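Local structure of pyruvate kinase (Toxoplasma gondii, 3GG8) at residues 447-450 against 455-458; 413-418 against 424-429; 35-40 against 433-438. The protein probably catalyses the last step of glycolysis, transferring the phosphoryl group of phosphoenolpyruvate to ADP to give pyruvate and ATP. One frame throughout, in Å; residues are numbered along the deposited sequence.

Interaction 1 (447-450 against 455-458)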
loop_
_atom_site.group_PDB
_atom_site.type_symbol
_atom_site.label_atom_id
_atom_site.label_comp_id
_atom_site.label_asym_id
_atom_site.label_seq_id
_atom_site.Cartn_x
_atom_site.Cartn_y
_atom_site.Cartn_z
ATOM N N HIS C 447 20.077 -21.404 -23.351
ATOM C CA HIS C 447 19.414 -20.097 -23.395
ATOM C C HIS C 447 19.292 -19.455 -22.014
ATOM O O HIS C 447 19.313 -18.243 -21.871
ATOM C CB HIS C 447 18.036 -20.204 -24.057
ATOM C CG HIS C 447 18.087 -20.549 -25.515
ATOM N ND1 HIS C 447 17.149 -21.359 -26.122
ATOM C CD2 HIS C 447 18.963 -20.197 -26.488
ATOM C CE1 HIS C 447 17.431 -21.475 -27.405
ATOM N NE2 HIS C 447 18.531 -20.787 -27.653
ATOM N N LEU C 448 19.195 -20.298 -21.001
ATOM C CA LEU C 448 18.981 -19.874 -19.623
ATOM C C LEU C 448 20.236 -19.331 -18.953
ATOM O O LEU C 448 20.171 -18.827 -17.832
ATOM C CB LEU C 448 18.424 -21.060 -18.822
ATOM C CG LEU C 448 16.935 -21.189 -18.457
ATOM C CD1 LEU C 448 15.980 -20.238 -19.172
ATOM C CD2 LEU C 448 16.497 -22.635 -18.594
ATOM N N GLN C 449 21.372 -19.423 -19.634
ATOM C CA GLN C 449 22.648 -18.981 -19.063
ATOM C C GLN C 449 22.722 -17.457 -19.049
ATOM O O GLN C 449 23.664 -16.871 -18.533
ATOM C CB GLN C 449 23.818 -19.557 -19.863
ATOM C CG GLN C 449 23.859 -21.081 -19.888
ATOM C CD GLN C 449 23.949 -21.688 -18.505
ATOM O OE1 GLN C 449 24.777 -21.281 -17.678
ATOM N NE2 GLN C 449 23.113 -22.687 -18.252
ATOM N N VAL C 450 21.675 -16.850 -19.593
ATOM C CA VAL C 450 21.579 -15.417 -19.812
ATOM C C VAL C 450 20.564 -14.755 -18.830
ATOM O O VAL C 450 20.339 -13.543 -18.866
ATOM C CB VAL C 450 21.299 -15.227 -21.348
ATOM C CG1 VAL C 450 20.054 -14.508 -21.641
ATOM C CG2 VAL C 450 22.532 -14.701 -22.101
ATOM N N THR C 455 20.468 -20.878 -12.029
ATOM C CA THR C 455 21.439 -21.876 -12.468
ATOM C C THR C 455 20.674 -23.077 -13.028
ATOM O O THR C 455 19.462 -23.190 -12.891
ATOM C CB THR C 455 22.469 -22.309 -11.401
ATOM O OG1 THR C 455 21.853 -23.181 -10.451
ATOM C CG2 THR C 455 23.103 -21.101 -10.701
ATOM N N THR C 456 21.391 -23.980 -13.660
ATOM C CA THR C 456 20.758 -24.865 -14.593
ATOM C C THR C 456 21.204 -26.288 -14.284
ATOM O O THR C 456 22.319 -26.489 -13.834
ATOM C CB THR C 456 21.104 -24.343 -16.008
ATOM O OG1 THR C 456 19.909 -23.953 -16.712
ATOM C CG2 THR C 456 21.971 -25.270 -16.788
ATOM N N MET C 457 20.295 -27.255 -14.435
ATOM C CA MET C 457 20.643 -28.677 -14.396
ATOM C C MET C 457 19.865 -29.409 -15.501
ATOM O O MET C 457 18.631 -29.489 -15.445
ATOM C CB MET C 457 20.343 -29.281 -13.012
ATOM C CG MET C 457 20.758 -30.732 -12.807
ATOM S SD MET C 457 20.293 -31.377 -11.172
ATOM C CE MET C 457 20.669 -33.110 -11.393
ATOM N N GLN C 458 20.583 -29.944 -16.497
ATOM C CA GLN C 458 19.942 -30.779 -17.519
ATOM C C GLN C 458 19.484 -32.105 -16.935
ATOM O O GLN C 458 20.146 -32.694 -16.083
ATOM C CB GLN C 458 20.819 -31.003 -18.760
ATOM C CG GLN C 458 20.016 -31.583 -19.949
ATOM C CD GLN C 458 20.811 -31.774 -21.233
ATOM O OE1 GLN C 458 21.648 -30.950 -21.588
ATOM N NE2 GLN C 458 20.515 -32.852 -21.956
#
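The short 3-10 segment 448-450 runs past the strand at 455-458 with the CA atoms of Leu448 and Thr456 7.3 Å apart, and those of Gln449 and Thr455 equally far, a gap too wide for backbone pairing and filled by side chains instead. Thr456 is the one strand residue that reaches across, its CB directed at the 3-10 segment, and it meets Leu448 and Gln449 together. Gln449 crosses it at about a right angle: CG stands anti to its own carbonyl carbon (chi1 -60°), and a bend at chi2 swings the amide round so that NE2 comes to 3.4 Å from Thr456 CB and, in a short approach, 3.2 Å from Thr456 CG2. The polar partner of NE2 is Ile445 O, one helical turn back, and this hydrogen bond fixes the amide in front of the strand. Thr456 OG1 lies 3.9 Å from Leu448 CB, with only carbon of Leu448 beside it, and this buried hydroxyl has no hydrogen-bond partner in the model. Since chi1 of Thr456 (-118°) falls well away from a staggered value, the placing of its hydroxyl and methyl is best taken as doubtful, and with it the short approach of NE2 to CG2.

The contact packs the exit of helix 442-447 against edge strand 454-458 of the C-terminal alpha/beta domain. Thr456 also touches Ile445 of that helix and Leu448 reaches Ala437, while on the strand's other face Met457 packs on Asn471 and Val475 of helix 465-478.

Interaction 2 (413-418 against 424-429)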
loop_
_atom_site.group_PDB
_atom_site.type_symbol
_atom_site.label_atom_id
_atom_site.label_comp_id
_atom_site.label_asym_id
_atom_site.label_seq_id
_atom_site.Cartn_x
_atom_site.Cartn_y
_atom_site.Cartn_z
ATOM N N ILE C 413 14.177 -22.361 -5.240
ATOM C CA ILE C 413 13.029 -22.518 -6.117
ATOM C C ILE C 413 13.441 -23.435 -7.274
ATOM O O ILE C 413 14.476 -23.243 -7.906
ATOM C CB ILE C 413 12.482 -21.139 -6.630
ATOM C CG1 ILE C 413 12.062 -20.243 -5.446
ATOM C CG2 ILE C 413 11.297 -21.332 -7.586
ATOM C CD1 ILE C 413 11.657 -18.801 -5.841
ATOM N N LEU C 414 12.657 -24.466 -7.514
ATOM C CA LEU C 414 12.929 -25.343 -8.636
ATOM C C LEU C 414 11.987 -24.924 -9.756
ATOM O O LEU C 414 10.765 -24.838 -9.554
ATOM C CB LEU C 414 12.714 -26.808 -8.257
ATOM C CG LEU C 414 13.436 -27.367 -7.023
ATOM C CD1 LEU C 414 13.134 -28.843 -6.831
ATOM C CD2 LEU C 414 14.940 -27.143 -7.116
ATOM N N ALA C 415 12.562 -24.623 -10.914
ATOM C CA ALA C 415 11.786 -24.275 -12.100
ATOM C C ALA C 415 11.917 -25.401 -13.102
ATOM O O ALA C 415 12.948 -25.539 -13.751
ATOM C CB ALA C 415 12.275 -22.958 -12.702
ATOM N N LEU C 416 10.894 -26.237 -13.204
ATOM C CA LEU C 416 10.895 -27.309 -14.183
ATOM C C LEU C 416 10.391 -26.728 -15.482
ATOM O O LEU C 416 9.316 -26.125 -15.511
ATOM C CB LEU C 416 10.009 -28.465 -13.735
ATOM C CG LEU C 416 10.554 -29.408 -12.666
ATOM C CD1 LEU C 416 10.585 -28.706 -11.292
ATOM C CD2 LEU C 416 9.696 -30.684 -12.621
ATOM N N THR C 417 11.147 -26.905 -16.561
ATOM C CA THR C 417 10.866 -26.130 -17.774
ATOM C C THR C 417 11.316 -26.792 -19.077
ATOM O O THR C 417 12.413 -27.349 -19.170
ATOM C CB THR C 417 11.465 -24.699 -17.665
ATOM O OG1 THR C 417 10.994 -23.897 -18.749
ATOM C CG2 THR C 417 13.002 -24.730 -17.681
ATOM N N GLU C 418 10.454 -26.736 -20.079
ATOM C CA GLU C 418 10.782 -27.279 -21.387
ATOM C C GLU C 418 11.336 -26.157 -22.246
ATOM O O GLU C 418 12.459 -26.256 -22.739
ATOM C CB GLU C 418 9.555 -27.940 -22.014
ATOM C CG GLU C 418 9.759 -28.583 -23.398
ATOM C CD GLU C 418 10.913 -29.600 -23.469
ATOM O OE1 GLU C 418 11.396 -29.868 -24.597
ATOM O OE2 GLU C 418 11.337 -30.120 -22.407
ATOM N N ARG C 424 12.176 -18.212 -16.635
ATOM C CA ARG C 424 12.203 -16.777 -16.926
ATOM C C ARG C 424 11.123 -15.989 -16.162
ATOM O O ARG C 424 11.392 -14.908 -15.645
ATOM C CB ARG C 424 12.096 -16.530 -18.436
ATOM C CG ARG C 424 13.441 -16.737 -19.161
ATOM C CD ARG C 424 13.382 -16.420 -20.653
ATOM N NE ARG C 424 13.230 -17.642 -21.442
ATOM C CZ ARG C 424 12.119 -18.025 -22.077
ATOM N NH1 ARG C 424 11.004 -17.280 -22.070
ATOM N NH2 ARG C 424 12.130 -19.174 -22.733
ATOM N N LEU C 425 9.915 -16.536 -16.079
ATOM C CA LEU C 425 8.837 -15.864 -15.345
ATOM C C LEU C 425 9.148 -15.701 -13.860
ATOM O O LEU C 425 8.809 -14.694 -13.277
ATOM C CB LEU C 425 7.498 -16.575 -15.547
ATOM C CG LEU C 425 6.853 -16.418 -16.925
ATOM C CD1 LEU C 425 5.618 -17.294 -17.006
ATOM C CD2 LEU C 425 6.505 -14.955 -17.205
ATOM N N ILE C 426 9.790 -16.696 -13.255
ATOM C CA ILE C 426 10.183 -16.611 -11.837
ATOM C C ILE C 426 11.355 -15.631 -11.671
ATOM O O ILE C 426 11.339 -14.759 -10.789
ATOM C CB ILE C 426 10.540 -18.006 -11.284
ATOM C CG1 ILE C 426 9.284 -18.892 -11.254
ATOM C CG2 ILE C 426 11.204 -17.913 -9.905
ATOM C CD1 ILE C 426 9.583 -20.322 -11.055
ATOM N N ALA C 427 12.357 -15.766 -12.542
ATOM C CA ALA C 427 13.521 -14.892 -12.513
ATOM C C ALA C 427 13.102 -13.419 -12.589
ATOM O O ALA C 427 13.637 -12.574 -11.866
ATOM C CB ALA C 427 14.474 -15.242 -13.638
ATOM N N LYS C 428 12.145 -13.138 -13.475
ATOM C CA LYS C 428 11.526 -11.811 -13.641
ATOM C C LYS C 428 11.172 -11.146 -12.301
ATOM O O LYS C 428 11.248 -9.925 -12.159
ATOM C CB LYS C 428 10.272 -11.978 -14.503
ATOM C CG LYS C 428 9.574 -10.716 -14.930
ATOM C CD LYS C 428 8.325 -11.061 -15.722
ATOM C CE LYS C 428 7.327 -9.916 -15.695
ATOM N NZ LYS C 428 6.394 -9.951 -16.856
ATOM N N TYR C 429 10.794 -11.959 -11.317
ATOM C CA TYR C 429 10.390 -11.442 -10.000
ATOM C C TYR C 429 11.542 -11.294 -9.017
ATOM O O TYR C 429 11.322 -10.928 -7.878
ATOM C CB TYR C 429 9.191 -12.219 -9.435
ATOM C CG TYR C 429 7.963 -11.867 -10.222
ATOM C CD1 TYR C 429 7.276 -10.679 -9.961
ATOM C CD2 TYR C 429 7.534 -12.659 -11.283
ATOM C CE1 TYR C 429 6.176 -10.310 -10.703
ATOM C CE2 TYR C 429 6.425 -12.293 -12.042
ATOM C CZ TYR C 429 5.757 -11.111 -11.746
ATOM O OH TYR C 429 4.661 -10.709 -12.476
#
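Tyr429 OH, three residues beyond the Ile426 that packs on Ile413 and Ala415, is gripped by two groups, in hydrogen bonds with Arg399 NH1 and Glu395 OE2. The same Glu395 oxygen forms a salt bridge with Lys428 NZ, so two consecutive residues, Lys428 and Tyr429, are pinned to helix 393-407. The contact itself belongs to a beta-alpha-beta crossover of the C-terminal domain, in which strand 412-416 leads into helix 421-427 and the chain returns as the parallel strand 435-439. Helix and strand come nearest between Ala415 and Ile426, whose CA atoms are 7.8 Å apart, and what joins them is entirely apolar.

Ile426 carries the helix side alone: its CG2 meets Ile413, and its CD1 meets both Ile413 and Ala415. CG2, set anti to the backbone N by a chi1 of -66°, lies over Ile413, 4.1 Å from Ile413 CG2 and 4.2 Å from Ile413 CD1. The other branch, extended at chi2, brings CD1 against both strand residues. Residues 413 and 415 alternate with Leu414, so their side chains share the sheet face that the helix covers; Leu414 points to the opposite face, toward helix 465-478. Ile426 also touches Val491 of the next strand, and thus bridges two strands of the sheet.

In pyruvate kinases activated by fructose 1,6-bisphosphate, the turn between this strand and helix helps bind the effector's phosphate; no such role is established here. At the tip of Ile426, CD1 rests 4.0 Å from Ile413 CG2 and 4.1 Å from Ala415 CB.

Interaction 3 (35-40 against 433-438)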
loop_
_atom_site.group_PDB
_atom_site.type_symbol
_atom_site.label_atom_id
_atom_site.label_comp_id
_atom_site.label_asym_id
_atom_site.label_seq_id
_atom_site.Cartn_x
_atom_site.Cartn_y
_atom_site.Cartn_z
ATOM N N ALA C 35 28.570 -17.194 -5.929
ATOM C CA ALA C 35 27.131 -17.419 -5.891
ATOM C C ALA C 35 26.294 -16.174 -6.252
ATOM O O ALA C 35 25.071 -16.153 -6.032
ATOM C CB ALA C 35 26.712 -18.002 -4.545
ATOM N N HIS C 36 26.949 -15.157 -6.824
ATOM C CA HIS C 36 26.252 -13.999 -7.415
ATOM C C HIS C 36 25.219 -14.448 -8.467
ATOM O O HIS C 36 25.387 -15.492 -9.120
ATOM C CB HIS C 36 27.253 -13.040 -8.052
ATOM C CG HIS C 36 27.947 -13.612 -9.247
ATOM N ND1 HIS C 36 29.180 -14.220 -9.168
ATOM C CD2 HIS C 36 27.568 -13.701 -10.543
ATOM C CE1 HIS C 36 29.526 -14.663 -10.364
ATOM N NE2 HIS C 36 28.570 -14.354 -11.216
ATOM N N ARG C 37 24.164 -13.650 -8.624
ATOM C CA ARG C 37 23.022 -13.983 -9.492
ATOM C C ARG C 37 23.151 -13.471 -10.932
ATOM O O ARG C 37 22.727 -14.136 -11.889
ATOM C CB ARG C 37 21.728 -13.472 -8.847
ATOM C CG ARG C 37 21.706 -13.587 -7.319
ATOM C CD ARG C 37 21.548 -15.037 -6.846
ATOM N NE ARG C 37 20.316 -15.639 -7.365
ATOM C CZ ARG C 37 19.098 -15.424 -6.868
ATOM N NH1 ARG C 37 18.939 -14.627 -5.820
ATOM N NH2 ARG C 37 18.038 -16.005 -7.421
ATOM N N THR C 38 23.747 -12.293 -11.088
ATOM C CA THR C 38 24.055 -11.717 -12.407
ATOM C C THR C 38 24.935 -12.649 -13.272
ATOM O O THR C 38 25.868 -13.265 -12.765
ATOM C CB THR C 38 24.669 -10.277 -12.242
ATOM O OG1 THR C 38 23.834 -9.497 -11.360
ATOM C CG2 THR C 38 24.779 -9.562 -13.560
ATOM N N ARG C 39 24.594 -12.781 -14.557
ATOM C CA ARG C 39 25.293 -13.650 -15.513
ATOM C C ARG C 39 26.455 -12.911 -16.197
ATOM O O ARG C 39 26.372 -11.708 -16.441
ATOM C CB ARG C 39 24.305 -14.061 -16.601
ATOM C CG ARG C 39 23.524 -15.334 -16.385
ATOM C CD ARG C 39 23.060 -15.578 -14.993
ATOM N NE ARG C 39 24.012 -16.310 -14.155
ATOM C CZ ARG C 39 24.331 -17.601 -14.280
ATOM N NH1 ARG C 39 25.183 -18.138 -13.426
ATOM N NH2 ARG C 39 23.825 -18.355 -15.253
ATOM N N ILE C 40 27.543 -13.616 -16.510
ATOM C CA ILE C 40 28.725 -12.938 -17.067
ATOM C C ILE C 40 29.008 -13.410 -18.493
ATOM O O ILE C 40 29.131 -14.617 -18.744
ATOM C CB ILE C 40 29.971 -13.098 -16.163
ATOM C CG1 ILE C 40 29.730 -12.444 -14.785
ATOM C CG2 ILE C 40 31.214 -12.518 -16.830
ATOM C CD1 ILE C 40 30.796 -12.735 -13.760
ATOM N N GLN C 433 15.770 -16.205 -3.220
ATOM C CA GLN C 433 16.191 -17.603 -3.305
ATOM C C GLN C 433 16.783 -17.898 -4.673
ATOM O O GLN C 433 16.289 -17.375 -5.693
ATOM C CB GLN C 433 15.012 -18.563 -3.068
ATOM C CG GLN C 433 14.331 -18.478 -1.696
ATOM C CD GLN C 433 13.449 -17.250 -1.543
ATOM O OE1 GLN C 433 12.884 -16.749 -2.521
ATOM N NE2 GLN C 433 13.337 -16.746 -0.311
ATOM N N PRO C 434 17.831 -18.754 -4.713
ATOM C CA PRO C 434 18.359 -19.276 -5.968
ATOM C C PRO C 434 17.289 -20.017 -6.758
ATOM O O PRO C 434 16.418 -20.649 -6.164
ATOM C CB PRO C 434 19.411 -20.274 -5.501
ATOM C CG PRO C 434 19.837 -19.779 -4.172
ATOM C CD PRO C 434 18.583 -19.274 -3.557
ATOM N N ILE C 435 17.347 -19.928 -8.086
ATOM C CA ILE C 435 16.450 -20.684 -8.956
ATOM C C ILE C 435 17.260 -21.788 -9.634
ATOM O O ILE C 435 18.297 -21.516 -10.227
ATOM C CB ILE C 435 15.771 -19.772 -10.026
ATOM C CG1 ILE C 435 15.073 -18.570 -9.359
ATOM C CG2 ILE C 435 14.798 -20.570 -10.900
ATOM C CD1 ILE C 435 14.831 -17.397 -10.313
ATOM N N LEU C 436 16.813 -23.036 -9.498
ATOM C CA LEU C 436 17.401 -24.128 -10.246
ATOM C C LEU C 436 16.414 -24.561 -11.325
ATOM O O LEU C 436 15.368 -25.143 -11.038
ATOM C CB LEU C 436 17.802 -25.279 -9.319
ATOM C CG LEU C 436 18.384 -26.579 -9.905
ATOM C CD1 LEU C 436 19.659 -26.384 -10.745
ATOM C CD2 LEU C 436 18.638 -27.574 -8.752
ATOM N N ALA C 437 16.737 -24.206 -12.559
ATOM C CA ALA C 437 15.948 -24.582 -13.715
ATOM C C ALA C 437 16.304 -26.000 -14.161
ATOM O O ALA C 437 17.474 -26.300 -14.438
ATOM C CB ALA C 437 16.177 -23.596 -14.832
ATOM N N LEU C 438 15.291 -26.867 -14.227
ATOM C CA LEU C 438 15.466 -28.274 -14.646
ATOM C C LEU C 438 14.795 -28.492 -15.986
ATOM O O LEU C 438 13.628 -28.125 -16.169
ATOM C CB LEU C 438 14.885 -29.231 -13.609
ATOM C CG LEU C 438 15.371 -29.076 -12.158
ATOM C CD1 LEU C 438 14.436 -29.804 -11.204
ATOM C CD2 LEU C 438 16.807 -29.575 -11.990
#
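Arg37 reaches from the barrel domain to the C-terminal alpha/beta domain and makes the whole of its segment's contact with Gln433, Pro434 and Ile435. It stands just ahead of strand 39-43, the first of the eight parallel strands of the TIM barrel, and its CA is 7.9 Å from that of Pro434. CB points at 433-438, and from there the chain coils: CG is anti to the carbonyl carbon, and further bends at chi2 (-73°) and chi3 (-59°) carry CD and NE round, delivering the guanidinium to the backbone where strand 435-439 is about to begin. CZ then lies 3.6 Å from Gln433 O and 4.0 Å from Pro434 CA. Of the two terminal nitrogens, NH1 is 3.8 Å from Gln433 O, but its hydrogen bond goes to Pro431 O. NH2 donates to Gln433 O at 2.8 Å; with an N-H...O angle of 117° this bond is weak, the carbonyl lying oblique to the guanidinium. A further hydrogen bond joins NH2 to Gly453 O, so three main-chain carbonyls, of residues 431, 433 and 453, take its N-H groups, one of them weakly, which should suit the positive charge and probably restrains rotation of the group.

The backbone of Arg37 is held as well, its N bonding to Glu371 OE2 of helix 356-371, which ties this residue to both domains. Pro434 lies over part of one face of the guanidinium, its N 3.8 Å above the plane and displaced toward the rim, and Pro434 CA approaches the same group to within 3.6 Å of NH2.

From the N terminus, residues 35-40 are the first to be used, and their meeting with 433-438 closes a loop of 392 residues spanning most of the chain. Interaction 2 falls wholly within that loop, as a short closure near its end. Interaction 1 opens only after both are complete, and no two contacts cross. The three gather on one sheet: strand 435-439 of interaction 3 lies between strand 412-416 of interaction 2 and strand 454-458 of interaction 1, with probable hydrogen bonds on both flanks. Interactions 1 and 2 thus build the C-terminal domain locally, whereas interaction 3 ties it to the barrel.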